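Local atomic coordinates of uncharacterized protein (Staphylococcus aureus subsp. aureus Mu50, PDB entry 4EBG), a protein that is a secreted DUF4467 family member with a cystatin-like fold, whose biological function remains unknown. Residues 62-66 with 76-81; 2-6 with 89-93. Residues are numbered along the deposited sequence.

Interaction 1. Residues 62-66 with 76-81; sequences YFAYE and REIDPI
A connecting loop folded back over the sheet makes this contact: residues 76-81, leaving the edge strand 71-74 and entering helix 80-86, cover one face of strand 62-66. The strand is extended, so its side chains alternate. Ala64 directs its CB at the loop, whereas Tyr65 directs CB away and its side chain packs on helix 3-23. The short side chain of Ala64 leaves room for a close approach: Ala64 CA and Pro80 CA are the closest CA pair across the segments (5.3 Å), and Ala64 CB meets Ile78 CG2 at 3.6 Å and Pro80 CB at 4.3 Å. Ile78 (mt) also brings CD1 to 4.1 Å from Glu66 CG. At the other end Pro80 CG packs 3.8 Å from Tyr62 CB and 3.5 Å from Tyr62 O, while Ile81 CD1 reaches Tyr62 CD1 at 3.8 Å.

No direct hydrogen bond joins the segments; water mediates instead. One water donates to Tyr62 O (2.7 Å) and weakly accepts from Arg76 NE (3.3 Å); a second accepts from Ala64 N (2.8 Å) and lies 3.3 Å from Ile78 O, a weak link. Arg76, with chi1 to chi3 all m, curls back until Phe63 CE1 lies over one face of its guanidinium, 4.0 Å from Arg76 NH1, which also donates to Lys22 O of the second subunit.

Asp79 is the N-cap, its OD1 accepting a weak bond from Ile81 N (3.0 Å) and another from Lys82 N. The capped helix start, with Ile78 and Pro80 set against the strand, forms a strand-to-helix connection packed on the antiparallel sheet of a cystatin-like fold.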
ATOM      1  N   TYR B  62      -1.736   0.499 -14.603  1.00  9.79           N
ATOM      2  CA  TYR B  62      -1.052   1.703 -15.040  1.00 10.07           C
ATOM      3  C   TYR B  62      -1.129   2.796 -13.979  1.00  9.52           C
ATOM      4  O   TYR B  62      -2.158   2.953 -13.286  1.00 11.92           O
ATOM      5  CB  TYR B  62      -1.633   2.164 -16.379  1.00 11.30           C
ATOM      6  CG  TYR B  62      -1.158   1.273 -17.528  1.00 10.08           C
ATOM      7  CD1 TYR B  62      -1.786   0.090 -17.826  1.00 11.78           C
ATOM      8  CD2 TYR B  62      -0.073   1.653 -18.309  1.00  9.52           C
ATOM      9  CE1 TYR B  62      -1.331  -0.722 -18.873  1.00 12.01           C
ATOM     10  CE2 TYR B  62       0.368   0.889 -19.339  1.00 11.81           C
ATOM     11  CZ  TYR B  62      -0.264  -0.321 -19.616  1.00 11.13           C
ATOM     12  OH  TYR B  62       0.243  -1.119 -20.643  1.00 14.20           O
ATOM     13  N   PHE B  63      -0.084   3.598 -13.912  1.00  9.68           N
ATOM     14  CA  PHE B  63       0.067   4.702 -12.988  1.00 10.14           C
ATOM     15  C   PHE B  63       0.769   5.856 -13.673  1.00  9.80           C
ATOM     16  O   PHE B  63       1.715   5.634 -14.446  1.00 11.14           O
ATOM     17  CB  PHE B  63       0.917   4.299 -11.787  1.00 11.73           C
ATOM     18  CG  PHE B  63       0.331   3.170 -11.004  1.00 11.38           C
ATOM     19  CD1 PHE B  63      -0.726   3.381 -10.096  1.00 14.62           C
ATOM     20  CD2 PHE B  63       0.800   1.891 -11.184  1.00 11.52           C
ATOM     21  CE1 PHE B  63      -1.277   2.334  -9.409  1.00 16.22           C
ATOM     22  CE2 PHE B  63       0.233   0.858 -10.511  1.00 12.96           C
ATOM     23  CZ  PHE B  63      -0.764   1.076  -9.578  1.00 13.79           C
ATOM     24  N   ALA B  64       0.255   7.065 -13.469  1.00  9.63           N
ATOM     25  CA  ALA B  64       0.878   8.254 -13.973  1.00  9.96           C
ATOM     26  C   ALA B  64       1.675   8.962 -12.888  1.00 10.07           C
ATOM     27  O   ALA B  64       1.172   9.159 -11.772  1.00 12.31           O
ATOM     28  CB  ALA B  64      -0.172   9.222 -14.552  1.00 12.13           C
ATOM     29  N   TYR B  65       2.896   9.368 -13.218  1.00 11.48           N
ATOM     30  CA  TYR B  65       3.755  10.127 -12.342  1.00 11.60           C
ATOM     31  C   TYR B  65       4.043  11.467 -12.984  1.00 11.60           C
ATOM     32  O   TYR B  65       4.185  11.579 -14.224  1.00 12.27           O
ATOM     33  CB  TYR B  65       5.103   9.391 -12.114  1.00 11.24           C
ATOM     34  CG  TYR B  65       5.007   8.195 -11.223  1.00 12.25           C
ATOM     35  CD1 TYR B  65       4.455   7.023 -11.651  1.00 12.23           C
ATOM     36  CD2 TYR B  65       5.477   8.244  -9.941  1.00 12.50           C
ATOM     37  CE1 TYR B  65       4.351   5.935 -10.815  1.00 11.24           C
ATOM     38  CE2 TYR B  65       5.398   7.143  -9.095  1.00 12.82           C
ATOM     39  CZ  TYR B  65       4.846   6.014  -9.530  1.00 12.32           C
ATOM     40  OH  TYR B  65       4.781   4.948  -8.651  1.00 16.01           O
ATOM     41  N   GLU B  66       4.245  12.444 -12.121  1.00 13.52           N
ATOM     42  CA  GLU B  66       4.816  13.720 -12.568  1.00 15.32           C
ATOM     43  C   GLU B  66       6.203  13.841 -11.991  1.00 16.31           C
ATOM     44  O   GLU B  66       6.471  13.375 -10.869  1.00 17.47           O
ATOM     45  CB  GLU B  66       3.974  14.875 -12.061  1.00 17.22           C
ATOM     46  CG  GLU B  66       2.636  14.921 -12.697  1.00 21.55           C
ATOM     47  CD  GLU B  66       1.881  16.148 -12.330  1.00 28.08           C
ATOM     48  OE1 GLU B  66       2.126  17.209 -12.951  1.00 32.15           O
ATOM     49  OE2 GLU B  66       1.064  16.029 -11.404  1.00 27.90           O
ATOM     50  N   ARG B  76      -2.696  10.157  -8.903  1.00 15.39           N
ATOM     51  CA  ARG B  76      -3.860   9.350  -9.192  1.00 15.65           C
ATOM     52  C   ARG B  76      -5.029  10.178  -9.744  1.00 16.24           C
ATOM     53  O   ARG B  76      -5.992   9.578 -10.164  1.00 19.46           O
ATOM     54  CB  ARG B  76      -4.285   8.535  -7.959  1.00 17.31           C
ATOM     55  CG  ARG B  76      -3.257   7.451  -7.519  1.00 16.10           C
ATOM     56  CD  ARG B  76      -2.830   6.519  -8.611  1.00 16.25           C
ATOM     57  NE  ARG B  76      -3.951   5.846  -9.257  1.00 17.60           N
ATOM     58  CZ  ARG B  76      -4.621   4.799  -8.792  1.00 18.27           C
ATOM     59  NH1 ARG B  76      -4.286   4.209  -7.665  1.00 18.41           N
ATOM     60  NH2 ARG B  76      -5.629   4.299  -9.488  1.00 21.08           N
ATOM     61  N   GLU B  77      -4.893  11.510  -9.784  1.00 16.59           N
ATOM     62  CA  GLU B  77      -5.855  12.350 -10.490  1.00 17.72           C
ATOM     63  C   GLU B  77      -5.693  12.280 -11.988  1.00 18.07           C
ATOM     64  O   GLU B  77      -6.580  12.682 -12.725  1.00 21.31           O
ATOM     65  CB  GLU B  77      -5.750  13.841 -10.052  1.00 21.08           C
ATOM     66  CG  GLU B  77      -5.971  14.128  -8.565  1.00 26.45           C
ATOM     67  CD  GLU B  77      -7.397  14.529  -8.244  1.00 39.46           C
ATOM     68  OE1 GLU B  77      -8.314  13.762  -8.615  1.00 47.56           O
ATOM     69  OE2 GLU B  77      -7.602  15.600  -7.613  1.00 43.81           O
ATOM     70  N   ILE B  78      -4.556  11.813 -12.474  1.00 14.04           N
ATOM     71  CA  ILE B  78      -4.361  11.622 -13.896  1.00 13.57           C
ATOM     72  C   ILE B  78      -4.809  10.216 -14.274  1.00 13.88           C
ATOM     73  O   ILE B  78      -4.312   9.222 -13.732  1.00 16.92           O
ATOM     74  CB  ILE B  78      -2.905  11.806 -14.285  1.00 13.69           C
ATOM     75  CG1 ILE B  78      -2.411  13.203 -13.941  1.00 16.63           C
ATOM     76  CG2 ILE B  78      -2.703  11.441 -15.736  1.00 14.38           C
ATOM     77  CD1 ILE B  78      -0.914  13.408 -14.122  1.00 18.78           C
ATOM     78  N   ASP B  79      -5.712  10.113 -15.221  1.00 13.04           N
ATOM     79  CA  ASP B  79      -6.147   8.802 -15.743  1.00 13.00           C
ATOM     80  C   ASP B  79      -5.076   8.322 -16.750  1.00 12.35           C
ATOM     81  O   ASP B  79      -4.890   8.934 -17.783  1.00 12.28           O
ATOM     82  CB  ASP B  79      -7.475   8.974 -16.481  1.00 14.24           C
ATOM     83  CG  ASP B  79      -7.935   7.704 -17.151  1.00 16.53           C
ATOM     84  OD1 ASP B  79      -7.111   6.778 -17.426  1.00 17.33           O
ATOM     85  OD2 ASP B  79      -9.125   7.640 -17.476  1.00 19.80           O
ATOM     86  N   PRO B  80      -4.268   7.326 -16.396  1.00 13.10           N
ATOM     87  CA  PRO B  80      -3.105   7.026 -17.242  1.00 12.87           C
ATOM     88  C   PRO B  80      -3.475   6.471 -18.619  1.00 12.33           C
ATOM     89  O   PRO B  80      -2.716   6.705 -19.580  1.00 13.19           O
ATOM     90  CB  PRO B  80      -2.304   6.024 -16.417  1.00 15.40           C
ATOM     91  CG  PRO B  80      -3.243   5.465 -15.541  1.00 16.36           C
ATOM     92  CD  PRO B  80      -4.321   6.470 -15.209  1.00 14.18           C
ATOM     93  N   ILE B  81      -4.577   5.730 -18.701  1.00 13.93           N
ATOM     94  CA  ILE B  81      -5.024   5.132 -19.964  1.00 15.05           C
ATOM     95  C   ILE B  81      -5.404   6.257 -20.915  1.00 13.14           C
ATOM     96  O   ILE B  81      -5.030   6.273 -22.103  1.00 14.22           O
ATOM     97  CB  ILE B  81      -6.223   4.193 -19.715  1.00 19.25           C
ATOM     98  CG1 ILE B  81      -5.825   3.065 -18.760  1.00 24.35           C
ATOM     99  CG2 ILE B  81      -6.730   3.643 -21.010  1.00 20.85           C
ATOM    100  CD1 ILE B  81      -4.481   2.468 -19.010  1.00 20.73           C
TER
HETATM  101  O   HOH W   1      -3.997   4.762 -12.347  1.00 26.42           O
HETATM  102  O   HOH W   2      -2.076   7.535 -11.915  1.00 17.24           O

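Interaction 2. Residues 2-6 with 89-93; sequences YQKDI and ADYED
Helix 3-23 begins beside an outermost strand, 91-94, and residues near the N terminus meet this late strand through side chains alone: the closest CA atoms, of Tyr2 and Tyr91, are 8.1 Å apart, and no hydrogen bond crosses. Tyr2 precedes the helix, whose first turn, residues 3-6, is closed by Ile6 N donating to Tyr2 O at 2.9 Å, so that Tyr2 and Ile6, one turn apart, both direct CA-to-CB at the strand.

Along residues 89-93, the first to touch is Asp90, with near-helical backbone angles (-89/-13) just ahead of the extended residues. Its CB lies 3.2 Å from Tyr2 OH, a close approach to a carbon; the polar ends are engaged elsewhere, Tyr2 OH with Asp43 OD1 and Asp90 OD2 with Asp43 N. Tyr91 follows in an extended conformation (-162/141), its chi1 of 170° carrying the ring toward the helix. Tyr91 CB packs 3.7 Å from Tyr2 CD2, and farther along the ring Tyr91 CE1 meets Ile6 CD1 at 3.5 Å, with Ile6 in the mt rotamer. Tyr2, at chi1 -56°, and Ile6 thus both pack on Tyr91, Tyr2 nearest its CB and Ile6 nearest CE1. Beyond Tyr91, Asp93 also points its CB at the helix but makes no contact there; its OD2 accepts from Gln33 NE2.

The contact lies at the surface, beside strand 37-41: Val40 supports both tyrosines, and its backbone pairs with Asp90 and Tyr91. Gln33, in a loop, packs on Ile6 and Tyr91, so the helix start is seated against the edge of the antiparallel sheet.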
ATOM      1  N   TYR B   2      15.902  10.317 -20.589  1.00 15.67           N
ATOM      2  CA  TYR B   2      14.902  10.214 -19.539  1.00 13.78           C
ATOM      3  C   TYR B   2      15.190   9.145 -18.502  1.00 14.10           C
ATOM      4  O   TYR B   2      14.416   9.009 -17.555  1.00 13.33           O
ATOM      5  CB  TYR B   2      13.570   9.903 -20.169  1.00 13.78           C
ATOM      6  CG  TYR B   2      13.128  10.876 -21.215  1.00 13.46           C
ATOM      7  CD1 TYR B   2      12.970  12.224 -20.937  1.00 14.74           C
ATOM      8  CD2 TYR B   2      12.882  10.442 -22.513  1.00 13.46           C
ATOM      9  CE1 TYR B   2      12.545  13.118 -21.937  1.00 14.88           C
ATOM     10  CE2 TYR B   2      12.456  11.312 -23.494  1.00 14.87           C
ATOM     11  CZ  TYR B   2      12.335  12.641 -23.219  1.00 12.71           C
ATOM     12  OH  TYR B   2      11.913  13.524 -24.191  1.00 15.42           O
ATOM     13  N   GLN B   3      16.244   8.343 -18.670  1.00 14.11           N
ATOM     14  CA  GLN B   3      16.420   7.170 -17.815  1.00 14.79           C
ATOM     15  C   GLN B   3      16.588   7.490 -16.324  1.00 14.32           C
ATOM     16  O   GLN B   3      16.080   6.790 -15.475  1.00 14.89           O
ATOM     17  CB  GLN B   3      17.489   6.239 -18.351  1.00 14.84           C
ATOM     18  CG  GLN B   3      17.602   4.917 -17.547  1.00 16.54           C
ATOM     19  CD  GLN B   3      16.358   4.079 -17.647  1.00 18.20           C
ATOM     20  OE1 GLN B   3      15.786   3.907 -18.735  1.00 20.32           O
ATOM     21  NE2 GLN B   3      15.878   3.595 -16.511  1.00 19.73           N
ATOM     22  N   LYS B   4      17.258   8.577 -15.993  1.00 14.47           N
ATOM     23  CA  LYS B   4      17.426   8.984 -14.584  0.60 17.75           C
ATOM     24  C   LYS B   4      16.049   9.173 -13.933  1.00 17.19           C
ATOM     25  O   LYS B   4      15.802   8.745 -12.805  1.00 18.05           O
ATOM     26  CB  LYS B   4      18.258  10.276 -14.475  0.60 19.96           C
ATOM     27  CG  LYS B   4      18.306  10.905 -13.061  0.60 23.89           C
ATOM     28  CD  LYS B   4      19.336  12.016 -12.945  0.60 26.29           C
ATOM     29  CE  LYS B   4      18.945  13.016 -11.863  0.60 28.08           C
ATOM     30  NZ  LYS B   4      20.070  13.928 -11.464  0.60 32.21           N
ATOM     31  N   ASP B   5      15.145   9.823 -14.651  1.00 14.33           N
ATOM     32  CA  ASP B   5      13.818  10.060 -14.133  1.00 14.34           C
ATOM     33  C   ASP B   5      12.945   8.831 -14.145  1.00 11.84           C
ATOM     34  O   ASP B   5      12.156   8.628 -13.237  1.00 12.99           O
ATOM     35  CB  ASP B   5      13.174  11.263 -14.803  1.00 17.40           C
ATOM     36  CG  ASP B   5      13.787  12.603 -14.306  1.00 23.17           C
ATOM     37  OD1 ASP B   5      14.557  12.633 -13.300  1.00 25.13           O
ATOM     38  OD2 ASP B   5      13.509  13.622 -14.934  1.00 28.22           O
ATOM     39  N   ILE B   6      13.082   7.991 -15.153  1.00 11.58           N
ATOM     40  CA  ILE B   6      12.390   6.710 -15.130  1.00 11.22           C
ATOM     41  C   ILE B   6      12.852   5.889 -13.905  1.00 12.57           C
ATOM     42  O   ILE B   6      12.018   5.245 -13.257  1.00 11.83           O
ATOM     43  CB  ILE B   6      12.614   5.942 -16.446  1.00 11.46           C
ATOM     44  CG1 ILE B   6      11.971   6.701 -17.634  1.00 12.45           C
ATOM     45  CG2 ILE B   6      12.105   4.551 -16.372  1.00 13.42           C
ATOM     46  CD1 ILE B   6      12.497   6.210 -19.000  1.00 12.72           C
ATOM     47  N   ALA B  89       4.027  10.182 -27.180  1.00 11.61           N
ATOM     48  CA  ALA B  89       5.139   9.892 -26.304  1.00 12.36           C
ATOM     49  C   ALA B  89       6.438  10.364 -26.917  1.00 11.88           C
ATOM     50  O   ALA B  89       6.649  10.311 -28.127  1.00 13.98           O
ATOM     51  CB  ALA B  89       5.205   8.426 -25.968  1.00 12.30           C
ATOM     52  N   ASP B  90       7.316  10.780 -26.021  1.00 10.57           N
ATOM     53  CA  ASP B  90       8.702  11.046 -26.363  1.00 10.58           C
ATOM     54  C   ASP B  90       9.640   9.834 -26.250  1.00 10.29           C
ATOM     55  O   ASP B  90      10.762   9.849 -26.718  1.00 11.44           O
ATOM     56  CB  ASP B  90       9.284  12.096 -25.412  1.00 12.98           C
ATOM     57  CG  ASP B  90       8.492  13.344 -25.381  1.00 14.87           C
ATOM     58  OD1 ASP B  90       8.327  13.966 -26.455  1.00 18.49           O
ATOM     59  OD2 ASP B  90       8.012  13.688 -24.293  1.00 18.43           O
ATOM     60  N   TYR B  91       9.140   8.787 -25.616  1.00 10.67           N
ATOM     61  CA  TYR B  91       9.917   7.600 -25.298  1.00  9.97           C
ATOM     62  C   TYR B  91       8.934   6.504 -25.000  1.00  9.23           C
ATOM     63  O   TYR B  91       7.913   6.721 -24.304  1.00 10.64           O
ATOM     64  CB  TYR B  91      10.803   7.826 -24.073  1.00 11.57           C
ATOM     65  CG  TYR B  91      11.471   6.614 -23.499  1.00 11.50           C
ATOM     66  CD1 TYR B  91      10.806   5.798 -22.570  1.00 11.00           C
ATOM     67  CD2 TYR B  91      12.738   6.234 -23.869  1.00 12.36           C
ATOM     68  CE1 TYR B  91      11.439   4.709 -21.981  1.00 12.07           C
ATOM     69  CE2 TYR B  91      13.377   5.133 -23.266  1.00 14.33           C
ATOM     70  CZ  TYR B  91      12.700   4.376 -22.349  1.00 13.16           C
ATOM     71  OH  TYR B  91      13.301   3.316 -21.755  1.00 16.42           O
ATOM     72  N   GLU B  92       9.246   5.294 -25.457  1.00 10.83           N
ATOM     73  CA  GLU B  92       8.461   4.077 -25.183  1.00 11.72           C
ATOM     74  C   GLU B  92       9.435   2.938 -24.892  1.00 13.20           C
ATOM     75  O   GLU B  92      10.397   2.720 -25.657  1.00 13.42           O
ATOM     76  CB  GLU B  92       7.582   3.700 -26.395  1.00 15.65           C
ATOM     77  CG  GLU B  92       6.861   2.341 -26.291  1.00 19.79           C
ATOM     78  CD  GLU B  92       5.897   2.101 -27.436  1.00 22.07           C
ATOM     79  OE1 GLU B  92       6.342   1.831 -28.568  1.00 26.72           O
ATOM     80  OE2 GLU B  92       4.669   2.118 -27.198  1.00 25.60           O
ATOM     81  N   ASP B  93       9.145   2.153 -23.853  1.00 12.08           N
ATOM     82  CA  ASP B  93       9.830   0.914 -23.541  1.00 12.42           C
ATOM     83  C   ASP B  93       8.720  -0.087 -23.223  1.00 11.14           C
ATOM     84  O   ASP B  93       8.217  -0.111 -22.112  1.00 11.83           O
ATOM     85  CB  ASP B  93      10.812   1.127 -22.371  1.00 12.09           C
ATOM     86  CG  ASP B  93      11.636  -0.080 -22.026  1.00 16.03           C
ATOM     87  OD1 ASP B  93      11.453  -1.117 -22.670  1.00 15.95           O
ATOM     88  OD2 ASP B  93      12.483   0.034 -21.091  1.00 16.59           O
TER

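The two contacts illustrate how position in a fold sets the chemistry of packing. Both reach the same antiparallel sheet, at sites whose centres are about 15 Å apart and whose nearest atoms are about 7 Å apart. Interaction 1 is partly buried on an inner strand, local in sequence, and relies on close apolar packing with bridging waters. Interaction 2 is a smaller surface contact at an outer strand, joining segments far apart in sequence chiefly through two tyrosines and an isoleucine. Helix 80-86, begun in interaction 1, is followed by strand 91-94 of interaction 2. The second subunit touches interaction 1, whereas no other chain of the assembly touches interaction 2.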